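Local coordinates for cryptochrome DASH (Arabidopsis thaliana, PDB 2J4D), which uses light to repair cyclobutane pyrimidine dimers in single-stranded DNA, carries FAD and a folate antenna, and may act as a photoreceptor, at residues 365-370 with 413-418; 376-381 with 461-466; 421-424 with 428-431. One frame throughout, in Å; residues are numbered along the deposited sequence.

All three contacts lie in the helical FAD-binding domain. From the N terminus, helix 360-367 comes first, then helix 374-386. Interaction 1 brings 413-418 on helix 409-419 back to 365-370, closing a mostly helical loop. Interaction 3 follows in series: 421-424 leads into helix 425-436 and meets it at 428-431. Interaction 2 closes last, when 461-466 reaches 376-381. Its loop crosses that of interaction 1 and encloses interaction 3. Interactions 1 and 2 touch where W366 and W415 pack on M380. Interactions 1 and 3 meet through E417 with Y429 and through A413 with N428, between the folate and the flavin.

Interaction 1: residues 365-370 with 413-418; sequences SWRDAK and AEWFET. With MHF (5,10-methenyl-6,7,8-trihydrofolic acid), chain D.
R367 lies over one face of the W415 indole. Its CG sits 3.6 Å from the centroid of the six-membered ring, a CH-pi contact, and is only 3.3 Å from W415 CE2. CD follows over the same ring, near CH2. The arginine chain thus runs across the indole. The guanidinium is farther off, so any cation-pi attraction is weak at most. The chain bends at chi3 (73°), and the guanidinium grips the carboxylate of D368 side-on. R367 NE meets D368 OD1 at 2.9 Å from above the carboxylate plane, and R367 NH2 takes the syn lone pair of D368 OD2. This salt bridge holds the guanidinium in place. W366 and W415 pass each other in opposite directions, their planes 66° apart. W366 CZ3 touches W415 CD1 at 3.7 Å. Beyond it, W366 CH2 reaches F416 CE1 at 3.8 Å, the two side chains set nearly perpendicular. A water in the plane of the W415 ring accepts from W415 NE1 at 2.9 Å and also lies within hydrogen-bonding distance of R367 O. A leucine in place of W415 would probably leave the methylenes of R367 without their aromatic platform and this water without its indole donor. Helix 360-367 ends here in a Schellman motif, with A369 at positive phi and K370 N bonded to S365 O at 2.7 Å. On helix 409-419, F416 packs edge-to-face on W432 and touches FAD. E417 accepts a bond from MHF N8 at OE1, while K89 forms a salt bridge with its OE2. The contact therefore joins the end of helix 360-367 to a helix that meets both chromophores, in the FAD-binding domain of the photolyase/cryptochrome family.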
loop_
_atom_site.group_PDB
_atom_site.type_symbol
_atom_site.label_atom_id
_atom_site.label_comp_id
_atom_site.label_asym_id
_atom_site.label_seq_id
_atom_site.Cartn_x
_atom_site.Cartn_y
_atom_site.Cartn_z
ATOM N N SER A 365 -7.828 -15.454 -19.274
ATOM C CA SER A 365 -8.115 -16.676 -18.518
ATOM C C SER A 365 -7.494 -16.593 -17.121
ATOM O O SER A 365 -8.054 -17.107 -16.151
ATOM C CB SER A 365 -7.594 -17.920 -19.261
ATOM O OG SER A 365 -6.177 -17.945 -19.332
ATOM N N TRP A 366 -6.334 -15.945 -17.038
ATOM C CA TRP A 366 -5.621 -15.741 -15.778
ATOM C C TRP A 366 -6.423 -14.720 -14.970
ATOM O O TRP A 366 -6.776 -14.949 -13.814
ATOM C CB TRP A 366 -4.227 -15.177 -16.076
ATOM C CG TRP A 366 -3.339 -14.906 -14.887
ATOM C CD1 TRP A 366 -2.615 -15.827 -14.163
ATOM C CD2 TRP A 366 -3.007 -13.620 -14.338
ATOM N NE1 TRP A 366 -1.851 -15.187 -13.211
ATOM C CE2 TRP A 366 -2.073 -13.835 -13.294
ATOM C CE3 TRP A 366 -3.408 -12.306 -14.628
ATOM C CZ2 TRP A 366 -1.532 -12.784 -12.541
ATOM C CZ3 TRP A 366 -2.865 -11.257 -13.876
ATOM C CH2 TRP A 366 -1.937 -11.506 -12.847
ATOM N N ARG A 367 -6.713 -13.594 -15.609
ATOM C CA ARG A 367 -7.458 -12.507 -14.994
ATOM C C ARG A 367 -8.811 -12.962 -14.446
ATOM O O ARG A 367 -9.183 -12.637 -13.308
ATOM C CB ARG A 367 -7.673 -11.401 -16.035
ATOM C CG ARG A 367 -8.382 -10.170 -15.514
ATOM C CD ARG A 367 -8.845 -9.297 -16.666
ATOM N NE ARG A 367 -9.988 -9.897 -17.351
ATOM C CZ ARG A 367 -10.456 -9.489 -18.526
ATOM N NH1 ARG A 367 -9.882 -8.472 -19.158
ATOM N NH2 ARG A 367 -11.493 -10.108 -19.078
ATOM N N ASP A 368 -9.540 -13.727 -15.256
ATOM C CA ASP A 368 -10.866 -14.184 -14.862
ATOM C C ASP A 368 -10.938 -15.502 -14.112
ATOM O O ASP A 368 -12.016 -16.090 -13.984
ATOM C CB ASP A 368 -11.781 -14.232 -16.086
ATOM C CG ASP A 368 -11.879 -12.891 -16.776
ATOM O OD1 ASP A 368 -11.680 -11.855 -16.097
ATOM O OD2 ASP A 368 -12.159 -12.865 -17.991
ATOM N N ALA A 369 -9.800 -15.960 -13.607
ATOM C CA ALA A 369 -9.762 -17.201 -12.844
ATOM C C ALA A 369 -10.372 -18.388 -13.592
ATOM O O ALA A 369 -11.219 -19.096 -13.048
ATOM C CB ALA A 369 -10.477 -17.004 -11.514
ATOM N N LYS A 370 -9.936 -18.598 -14.830
ATOM C CA LYS A 370 -10.410 -19.716 -15.647
ATOM C C LYS A 370 -9.224 -20.415 -16.301
ATOM O O LYS A 370 -9.277 -20.794 -17.478
ATOM C CB LYS A 370 -11.370 -19.222 -16.731
ATOM C CG LYS A 370 -12.664 -18.652 -16.188
ATOM C CD LYS A 370 -13.390 -17.874 -17.266
ATOM C CE LYS A 370 -14.569 -17.097 -16.699
ATOM N NZ LYS A 370 -15.056 -16.054 -17.659
ATOM N N ALA A 413 1.466 -7.285 -13.805
ATOM C CA ALA A 413 1.749 -6.170 -12.904
ATOM C C ALA A 413 0.686 -5.074 -12.992
ATOM O O ALA A 413 0.297 -4.502 -11.964
ATOM C CB ALA A 413 3.142 -5.585 -13.199
ATOM N N GLU A 414 0.207 -4.785 -14.203
ATOM C CA GLU A 414 -0.815 -3.754 -14.376
ATOM C C GLU A 414 -2.168 -4.203 -13.851
ATOM O O GLU A 414 -2.964 -3.378 -13.376
ATOM C CB GLU A 414 -0.920 -3.314 -15.850
ATOM C CG GLU A 414 0.215 -2.353 -16.251
ATOM C CD GLU A 414 0.022 -1.669 -17.599
ATOM O OE1 GLU A 414 -1.071 -1.762 -18.193
ATOM O OE2 GLU A 414 0.983 -1.013 -18.054
ATOM N N TRP A 415 -2.440 -5.504 -13.929
ATOM C CA TRP A 415 -3.704 -6.014 -13.411
ATOM C C TRP A 415 -3.677 -5.917 -11.885
ATOM O O TRP A 415 -4.690 -5.604 -11.257
ATOM C CB TRP A 415 -3.950 -7.463 -13.845
ATOM C CG TRP A 415 -5.298 -7.955 -13.375
ATOM C CD1 TRP A 415 -5.542 -9.004 -12.535
ATOM C CD2 TRP A 415 -6.577 -7.380 -13.682
ATOM N NE1 TRP A 415 -6.898 -9.117 -12.298
ATOM C CE2 TRP A 415 -7.554 -8.134 -12.989
ATOM C CE3 TRP A 415 -6.992 -6.300 -14.471
ATOM C CZ2 TRP A 415 -8.922 -7.843 -13.062
ATOM C CZ3 TRP A 415 -8.356 -6.008 -14.543
ATOM C CH2 TRP A 415 -9.302 -6.781 -13.842
ATOM N N PHE A 416 -2.513 -6.177 -11.289
ATOM C CA PHE A 416 -2.373 -6.060 -9.839
ATOM C C PHE A 416 -2.542 -4.565 -9.510
ATOM O O PHE A 416 -3.173 -4.198 -8.517
ATOM C CB PHE A 416 -0.991 -6.549 -9.386
ATOM C CG PHE A 416 -0.948 -7.999 -8.966
ATOM C CD1 PHE A 416 -1.718 -8.964 -9.617
ATOM C CD2 PHE A 416 -0.087 -8.409 -7.945
ATOM C CE1 PHE A 416 -1.630 -10.315 -9.259
ATOM C CE2 PHE A 416 0.012 -9.754 -7.577
ATOM C CZ PHE A 416 -0.764 -10.713 -8.239
ATOM N N GLU A 417 -2.006 -3.704 -10.369
ATOM C CA GLU A 417 -2.128 -2.263 -10.149
ATOM C C GLU A 417 -3.601 -1.841 -10.128
ATOM O O GLU A 417 -4.014 -0.995 -9.331
ATOM C CB GLU A 417 -1.374 -1.477 -11.227
ATOM C CG GLU A 417 -1.644 0.039 -11.137
ATOM C CD GLU A 417 -0.672 0.888 -11.937
ATOM O OE1 GLU A 417 0.131 0.330 -12.721
ATOM O OE2 GLU A 417 -0.719 2.126 -11.775
ATOM N N THR A 418 -4.402 -2.439 -10.995
ATOM C CA THR A 418 -5.815 -2.112 -11.021
ATOM C C THR A 418 -6.539 -2.596 -9.766
ATOM O O THR A 418 -7.299 -1.850 -9.143
ATOM C CB THR A 418 -6.529 -2.772 -12.226
ATOM O OG1 THR A 418 -6.020 -2.234 -13.450
ATOM C CG2 THR A 418 -8.020 -2.521 -12.152
HETATM N N1 MHF D . 2.224 3.805 -10.786
HETATM C C2 MHF D . 2.675 4.850 -10.012
HETATM N NA2 MHF D . 2.110 5.060 -8.788
HETATM N N3 MHF D . 3.653 5.667 -10.438
HETATM C C4 MHF D . 4.226 5.506 -11.669
HETATM O O4 MHF D . 5.119 6.275 -12.049
HETATM C C4A MHF D . 3.774 4.447 -12.510
HETATM N N5 MHF D . 4.264 4.212 -13.820
HETATM C C6 MHF D . 3.536 3.330 -14.796
HETATM C C7 MHF D . 3.139 2.054 -14.020
HETATM N N8 MHF D . 2.324 2.523 -12.851
HETATM C C8A MHF D . 2.762 3.582 -12.042
HETATM C C9 MHF D . 4.504 3.118 -15.994
HETATM N N10 MHF D . 5.751 3.768 -15.523
HETATM C C11 MHF D . 5.337 4.833 -14.599
HETATM C C12 MHF D . 8.364 5.255 -18.597
HETATM C C13 MHF D . 7.878 3.912 -18.616
HETATM C C14 MHF D . 7.010 3.452 -17.627
HETATM C C15 MHF D . 6.587 4.310 -16.578
HETATM C C16 MHF D . 7.061 5.682 -16.570
HETATM C C17 MHF D . 7.937 6.146 -17.572
HETATM C C MHF D . 9.330 5.686 -19.642
HETATM O O MHF D . 9.687 4.878 -20.492
HETATM N N MHF D . 9.833 6.942 -19.658
HETATM C CA MHF D . 10.805 7.326 -20.682
HETATM C CB MHF D . 10.722 8.826 -20.965
HETATM C CG MHF D . 9.374 9.287 -21.459
HETATM C CD MHF D . 8.956 8.575 -22.727
HETATM O OE1 MHF D . 9.575 8.836 -23.781
HETATM O OE2 MHF D . 8.023 7.742 -22.664
HETATM C CT MHF D . 12.223 6.977 -20.220
HETATM O O1 MHF D . 12.406 6.707 -19.014
HETATM O O2 MHF D . 13.143 6.981 -21.063
HETATM O O HOH W 1 -8.346 -11.297 -10.946
#

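Interaction 2: residues 376-381 with 461-466; sequences IDANMK and GEYVAF
This is a buried helix-helix contact in the FAD-binding domain, between A378 on helix 374-386 and Y463 and V464 on the short helix 462-467. The local axes come within 8.8 Å and cross at 56°. A378 and V464 are the closest pair of CA atoms, consistent with the small side chain of A378. Its CB points at the other helix and touches Y463 CE2 at 3.5 Å. The same methyl lies 3.8 Å from V464 CA, with V464 CG1 a little farther off. Y463 CG is anti to the backbone N (chi1 175°), and the ring extends along A378 to N379. The amide of N379 runs across the phenol, its plane 38° from the ring. N379 ND2 comes 3.5 Å from Y463 CE2, but it is hydrogen-bonded to L375 O one turn earlier in its own helix. Y463 OH is hydrogen-bonded to E382 OE1, not to the nearby amide oxygen of N379. The phenol oxygen is therefore tied to the same helix that its ring packs against. At the other end of Y463, its backbone N bonds to D458 OD1. Together these contacts join two helices of the helical FAD-binding domain, 374-386 and 462-467, far apart in sequence.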
loop_
_atom_site.group_PDB
_atom_site.type_symbol
_atom_site.label_atom_id
_atom_site.label_comp_id
_atom_site.label_asym_id
_atom_site.label_seq_id
_atom_site.Cartn_x
_atom_site.Cartn_y
_atom_site.Cartn_z
ATOM N N ILE A 376 -4.271 -21.387 -8.814
ATOM C CA ILE A 376 -4.188 -20.117 -9.534
ATOM C C ILE A 376 -5.524 -19.385 -9.509
ATOM O O ILE A 376 -5.606 -18.234 -9.070
ATOM C CB ILE A 376 -3.801 -20.315 -11.019
ATOM C CG1 ILE A 376 -2.473 -21.076 -11.132
ATOM C CG2 ILE A 376 -3.713 -18.949 -11.723
ATOM C CD1 ILE A 376 -1.306 -20.441 -10.373
ATOM N N ASP A 377 -6.572 -20.066 -9.964
ATOM C CA ASP A 377 -7.903 -19.468 -10.042
ATOM C C ASP A 377 -8.449 -18.922 -8.735
ATOM O O ASP A 377 -9.038 -17.840 -8.714
ATOM C CB ASP A 377 -8.910 -20.465 -10.646
ATOM C CG ASP A 377 -8.544 -20.873 -12.066
ATOM O OD1 ASP A 377 -7.870 -20.072 -12.756
ATOM O OD2 ASP A 377 -8.935 -21.983 -12.499
ATOM N N ALA A 378 -8.260 -19.665 -7.650
ATOM C CA ALA A 378 -8.739 -19.224 -6.347
ATOM C C ALA A 378 -8.070 -17.898 -5.978
ATOM O O ALA A 378 -8.719 -16.979 -5.484
ATOM C CB ALA A 378 -8.433 -20.287 -5.285
ATOM N N ASN A 379 -6.768 -17.807 -6.212
ATOM C CA ASN A 379 -6.047 -16.579 -5.897
ATOM C C ASN A 379 -6.518 -15.408 -6.754
ATOM O O ASN A 379 -6.741 -14.311 -6.241
ATOM C CB ASN A 379 -4.537 -16.801 -6.057
ATOM C CG ASN A 379 -3.884 -17.301 -4.775
ATOM O OD1 ASN A 379 -3.724 -16.548 -3.812
ATOM N ND2 ASN A 379 -3.516 -18.583 -4.752
ATOM N N MET A 380 -6.701 -15.639 -8.051
ATOM C CA MET A 380 -7.141 -14.558 -8.930
ATOM C C MET A 380 -8.566 -14.129 -8.597
ATOM O O MET A 380 -8.927 -12.960 -8.751
ATOM C CB MET A 380 -7.037 -14.985 -10.397
ATOM C CG MET A 380 -5.614 -15.337 -10.834
ATOM S SD MET A 380 -4.394 -14.060 -10.400
ATOM C CE MET A 380 -4.984 -12.689 -11.444
ATOM N N LYS A 381 -9.380 -15.071 -8.131
ATOM C CA LYS A 381 -10.748 -14.734 -7.768
ATOM C C LYS A 381 -10.708 -13.942 -6.455
ATOM O O LYS A 381 -11.464 -12.988 -6.272
ATOM C CB LYS A 381 -11.593 -16.004 -7.604
ATOM C CG LYS A 381 -13.095 -15.736 -7.505
ATOM C CD LYS A 381 -13.909 -17.029 -7.487
ATOM C CE LYS A 381 -13.739 -17.841 -8.781
ATOM N NZ LYS A 381 -14.269 -17.168 -10.011
ATOM N N GLY A 461 -6.715 -28.507 0.600
ATOM C CA GLY A 461 -7.492 -27.852 -0.440
ATOM C C GLY A 461 -8.520 -26.924 0.172
ATOM O O GLY A 461 -9.487 -26.524 -0.475
ATOM N N GLU A 462 -8.305 -26.581 1.434
ATOM C CA GLU A 462 -9.207 -25.700 2.159
ATOM C C GLU A 462 -9.321 -24.334 1.470
ATOM O O GLU A 462 -10.412 -23.770 1.359
ATOM C CB GLU A 462 -8.690 -25.509 3.584
ATOM C CG GLU A 462 -9.767 -25.306 4.622
ATOM C CD GLU A 462 -10.584 -26.563 4.840
ATOM O OE1 GLU A 462 -9.982 -27.611 5.157
ATOM O OE2 GLU A 462 -11.824 -26.509 4.695
ATOM N N TYR A 463 -8.190 -23.805 1.007
ATOM C CA TYR A 463 -8.183 -22.498 0.350
ATOM C C TYR A 463 -8.906 -22.495 -0.994
ATOM O O TYR A 463 -9.802 -21.684 -1.215
ATOM C CB TYR A 463 -6.743 -21.996 0.155
ATOM C CG TYR A 463 -6.657 -20.702 -0.639
ATOM C CD1 TYR A 463 -7.026 -19.480 -0.070
ATOM C CD2 TYR A 463 -6.254 -20.709 -1.972
ATOM C CE1 TYR A 463 -6.998 -18.298 -0.815
ATOM C CE2 TYR A 463 -6.223 -19.532 -2.727
ATOM C CZ TYR A 463 -6.598 -18.335 -2.141
ATOM O OH TYR A 463 -6.583 -17.181 -2.890
ATOM N N VAL A 464 -8.527 -23.387 -1.899
ATOM C CA VAL A 464 -9.190 -23.408 -3.196
ATOM C C VAL A 464 -10.679 -23.732 -3.069
ATOM O O VAL A 464 -11.494 -23.243 -3.852
ATOM C CB VAL A 464 -8.515 -24.394 -4.171
ATOM C CG1 VAL A 464 -7.064 -23.997 -4.362
ATOM C CG2 VAL A 464 -8.616 -25.821 -3.654
ATOM N N ALA A 465 -11.034 -24.529 -2.065
ATOM C CA ALA A 465 -12.430 -24.914 -1.838
ATOM C C ALA A 465 -13.275 -23.735 -1.367
ATOM O O ALA A 465 -14.457 -23.624 -1.707
ATOM C CB ALA A 465 -12.503 -26.048 -0.807
ATOM N N PHE A 466 -12.675 -22.861 -0.570
ATOM C CA PHE A 466 -13.393 -21.699 -0.077
ATOM C C PHE A 466 -13.753 -20.776 -1.239
ATOM O O PHE A 466 -14.872 -20.267 -1.316
ATOM C CB PHE A 466 -12.543 -20.935 0.953
ATOM C CG PHE A 466 -13.148 -19.631 1.387
ATOM C CD1 PHE A 466 -12.828 -18.445 0.729
ATOM C CD2 PHE A 466 -14.081 -19.594 2.420
ATOM C CE1 PHE A 466 -13.431 -17.240 1.090
ATOM C CE2 PHE A 466 -14.694 -18.394 2.793
ATOM C CZ PHE A 466 -14.369 -17.211 2.125
#

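Interaction 3: residues 421-424 with 428-431; sequences LDYD and NYGN. With FAD (flavin-adenine dinucleotide), chain C.
The backbone leaves an extended D424 and turns straight into helix 425-436, where N428 N donates to D424 O at 2.7 Å as the first-turn bond. D424 is the N-cap: its OD2 accepts from S427 N. This loop and helix N-terminus form part of the flavin site of the photolyase/cryptochrome FAD-binding domain. Main-chain atoms bond the isoalloxazine: FAD N3 to D422 O at 2.8 Å and D424 N to FAD O4 at 3.2 Å. The D422 carboxylate forms a salt bridge with R394. With chi1 at 169° the Y423 ring swings away from its own backbone N and lies against the helix, with CE1 3.7 Å from N428 CB. The N428 amide stands nearly upright to that ring, at 76°, and its ND2 is bonded to A413 O. Y423 OH meets the edge of the Y429 ring at CE2, 3.4 Å away, while Y429 OH is bonded to E417. Y423 OH also makes a weak hydrogen bond to folate N1, while Y423 CA lies 3.4 Å from FAD O4. One turn on, N431 pairs with the adenine of FAD: OD1 accepts from N6A, and ND2 donates to N1A at 2.9 Å, nearly straight at 171°.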
loop_
_atom_site.group_PDB
_atom_site.type_symbol
_atom_site.label_atom_id
_atom_site.label_comp_id
_atom_site.label_asym_id
_atom_site.label_seq_id
_atom_site.Cartn_x
_atom_site.Cartn_y
_atom_site.Cartn_z
ATOM N N LEU A 421 -5.715 -3.285 -3.161
ATOM C CA LEU A 421 -5.991 -2.195 -2.234
ATOM C C LEU A 421 -4.638 -1.621 -1.808
ATOM O O LEU A 421 -4.500 -0.413 -1.625
ATOM C CB LEU A 421 -6.703 -2.703 -0.980
ATOM C CG LEU A 421 -8.071 -3.364 -1.157
ATOM C CD1 LEU A 421 -8.661 -3.641 0.213
ATOM C CD2 LEU A 421 -8.988 -2.454 -1.945
ATOM N N ASP A 422 -3.644 -2.496 -1.655
ATOM C CA ASP A 422 -2.322 -2.060 -1.225
ATOM C C ASP A 422 -1.372 -1.713 -2.352
ATOM O O ASP A 422 -0.160 -1.615 -2.138
ATOM C CB ASP A 422 -1.654 -3.114 -0.320
ATOM C CG ASP A 422 -1.481 -4.475 -0.995
ATOM O OD1 ASP A 422 -1.254 -4.537 -2.224
ATOM O OD2 ASP A 422 -1.546 -5.498 -0.274
ATOM N N TYR A 423 -1.905 -1.498 -3.546
ATOM C CA TYR A 423 -1.038 -1.185 -4.668
ATOM C C TYR A 423 -0.071 -0.071 -4.331
ATOM O O TYR A 423 -0.472 0.998 -3.873
ATOM C CB TYR A 423 -1.824 -0.761 -5.900
ATOM C CG TYR A 423 -0.903 -0.188 -6.959
ATOM C CD1 TYR A 423 0.053 -0.995 -7.582
ATOM C CD2 TYR A 423 -0.951 1.164 -7.300
ATOM C CE1 TYR A 423 0.943 -0.471 -8.520
ATOM C CE2 TYR A 423 -0.062 1.704 -8.237
ATOM C CZ TYR A 423 0.879 0.876 -8.841
ATOM O OH TYR A 423 1.757 1.386 -9.770
ATOM N N ASP A 424 1.202 -0.346 -4.594
ATOM C CA ASP A 424 2.304 0.577 -4.360
ATOM C C ASP A 424 3.220 0.327 -5.563
ATOM O O ASP A 424 3.631 -0.811 -5.808
ATOM C CB ASP A 424 3.003 0.197 -3.046
ATOM C CG ASP A 424 4.178 1.088 -2.730
ATOM O OD1 ASP A 424 4.108 1.816 -1.716
ATOM O OD2 ASP A 424 5.167 1.063 -3.490
ATOM N N ASN A 428 4.879 -3.228 -5.869
ATOM C CA ASN A 428 4.251 -4.051 -6.900
ATOM C C ASN A 428 5.205 -4.397 -8.031
ATOM O O ASN A 428 5.459 -5.565 -8.314
ATOM C CB ASN A 428 3.026 -3.355 -7.486
ATOM C CG ASN A 428 2.220 -4.277 -8.390
ATOM O OD1 ASN A 428 1.790 -5.345 -7.964
ATOM N ND2 ASN A 428 2.015 -3.870 -9.637
ATOM N N TYR A 429 5.718 -3.373 -8.697
ATOM C CA TYR A 429 6.633 -3.615 -9.794
ATOM C C TYR A 429 7.944 -4.207 -9.296
ATOM O O TYR A 429 8.586 -4.983 -10.001
ATOM C CB TYR A 429 6.834 -2.315 -10.568
ATOM C CG TYR A 429 5.601 -1.976 -11.375
ATOM C CD1 TYR A 429 5.423 -2.502 -12.662
ATOM C CD2 TYR A 429 4.573 -1.192 -10.831
ATOM C CE1 TYR A 429 4.257 -2.261 -13.386
ATOM C CE2 TYR A 429 3.390 -0.947 -11.551
ATOM C CZ TYR A 429 3.244 -1.487 -12.827
ATOM O OH TYR A 429 2.090 -1.274 -13.551
ATOM N N GLY A 430 8.330 -3.853 -8.072
ATOM C CA GLY A 430 9.549 -4.398 -7.506
ATOM C C GLY A 430 9.416 -5.907 -7.392
ATOM O O GLY A 430 10.244 -6.664 -7.908
ATOM N N ASN A 431 8.359 -6.354 -6.724
ATOM C CA ASN A 431 8.143 -7.784 -6.563
ATOM C C ASN A 431 7.900 -8.481 -7.903
ATOM O O ASN A 431 8.337 -9.622 -8.090
ATOM C CB ASN A 431 6.983 -8.039 -5.603
ATOM C CG ASN A 431 7.403 -7.966 -4.144
ATOM O OD1 ASN A 431 8.025 -8.888 -3.619
ATOM N ND2 ASN A 431 7.072 -6.860 -3.482
HETATM P PA FAD C . 2.819 -9.341 6.096
HETATM O O1A FAD C . 2.011 -9.158 7.319
HETATM O O2A FAD C . 3.452 -10.652 5.818
HETATM O O5B FAD C . 3.988 -8.237 6.042
HETATM C C5B FAD C . 3.896 -7.027 6.827
HETATM C C4B FAD C . 4.208 -5.839 5.911
HETATM O O4B FAD C . 5.514 -6.019 5.367
HETATM C C3B FAD C . 3.283 -5.689 4.708
HETATM O O3B FAD C . 2.053 -5.067 5.037
HETATM C C2B FAD C . 4.155 -4.913 3.770
HETATM O O2B FAD C . 4.097 -3.512 3.920
HETATM C C1B FAD C . 5.553 -5.504 4.025
HETATM N N9A FAD C . 5.953 -6.597 3.115
HETATM C C8A FAD C . 5.864 -7.958 3.335
HETATM N N7A FAD C . 6.320 -8.671 2.314
HETATM C C5A FAD C . 6.731 -7.736 1.389
HETATM C C6A FAD C . 7.298 -7.865 0.099
HETATM N N6A FAD C . 7.579 -9.021 -0.487
HETATM N N1A FAD C . 7.591 -6.697 -0.585
HETATM C C2A FAD C . 7.316 -5.476 -0.017
HETATM N N3A FAD C . 6.775 -5.284 1.210
HETATM C C4A FAD C . 6.489 -6.441 1.867
HETATM N N1 FAD C . 2.955 -5.252 -1.335
HETATM C C2 FAD C . 2.435 -3.975 -1.302
HETATM O O2 FAD C . 2.427 -3.326 -0.272
HETATM N N3 FAD C . 1.911 -3.439 -2.488
HETATM C C4 FAD C . 1.881 -4.118 -3.704
HETATM O O4 FAD C . 1.399 -3.587 -4.722
HETATM C C4X FAD C . 2.416 -5.429 -3.730
HETATM N N5 FAD C . 2.424 -6.189 -4.910
HETATM C C5X FAD C . 3.056 -7.434 -4.955
HETATM C C6 FAD C . 3.170 -8.135 -6.163
HETATM C C7 FAD C . 3.801 -9.398 -6.244
HETATM C C7M FAD C . 3.893 -10.099 -7.578
HETATM C C8 FAD C . 4.339 -9.973 -5.037
HETATM C C8M FAD C . 5.033 -11.326 -5.025
HETATM C C9 FAD C . 4.232 -9.277 -3.817
HETATM C C9A FAD C . 3.594 -8.003 -3.745
HETATM N N10 FAD C . 3.468 -7.277 -2.524
HETATM C C10 FAD C . 2.945 -5.965 -2.520
HETATM C "C1'" FAD C . 4.236 -7.710 -1.311
HETATM C "C2'" FAD C . 3.505 -8.637 -0.319
HETATM O "O2'" FAD C . 2.944 -9.737 -1.016
HETATM C "C3'" FAD C . 2.401 -7.863 0.398
HETATM O "O3'" FAD C . 2.941 -6.699 1.054
HETATM C "C4'" FAD C . 1.666 -8.658 1.491
HETATM O "O4'" FAD C . 1.011 -9.795 0.924
HETATM C "C5'" FAD C . 0.641 -7.750 2.159
HETATM O "O5'" FAD C . -0.039 -8.461 3.196
HETATM P P FAD C . 0.342 -8.436 4.727
HETATM O O1P FAD C . 0.217 -7.026 5.132
HETATM O O2P FAD C . -0.547 -9.378 5.459
HETATM O O3P FAD C . 1.800 -9.046 4.880
#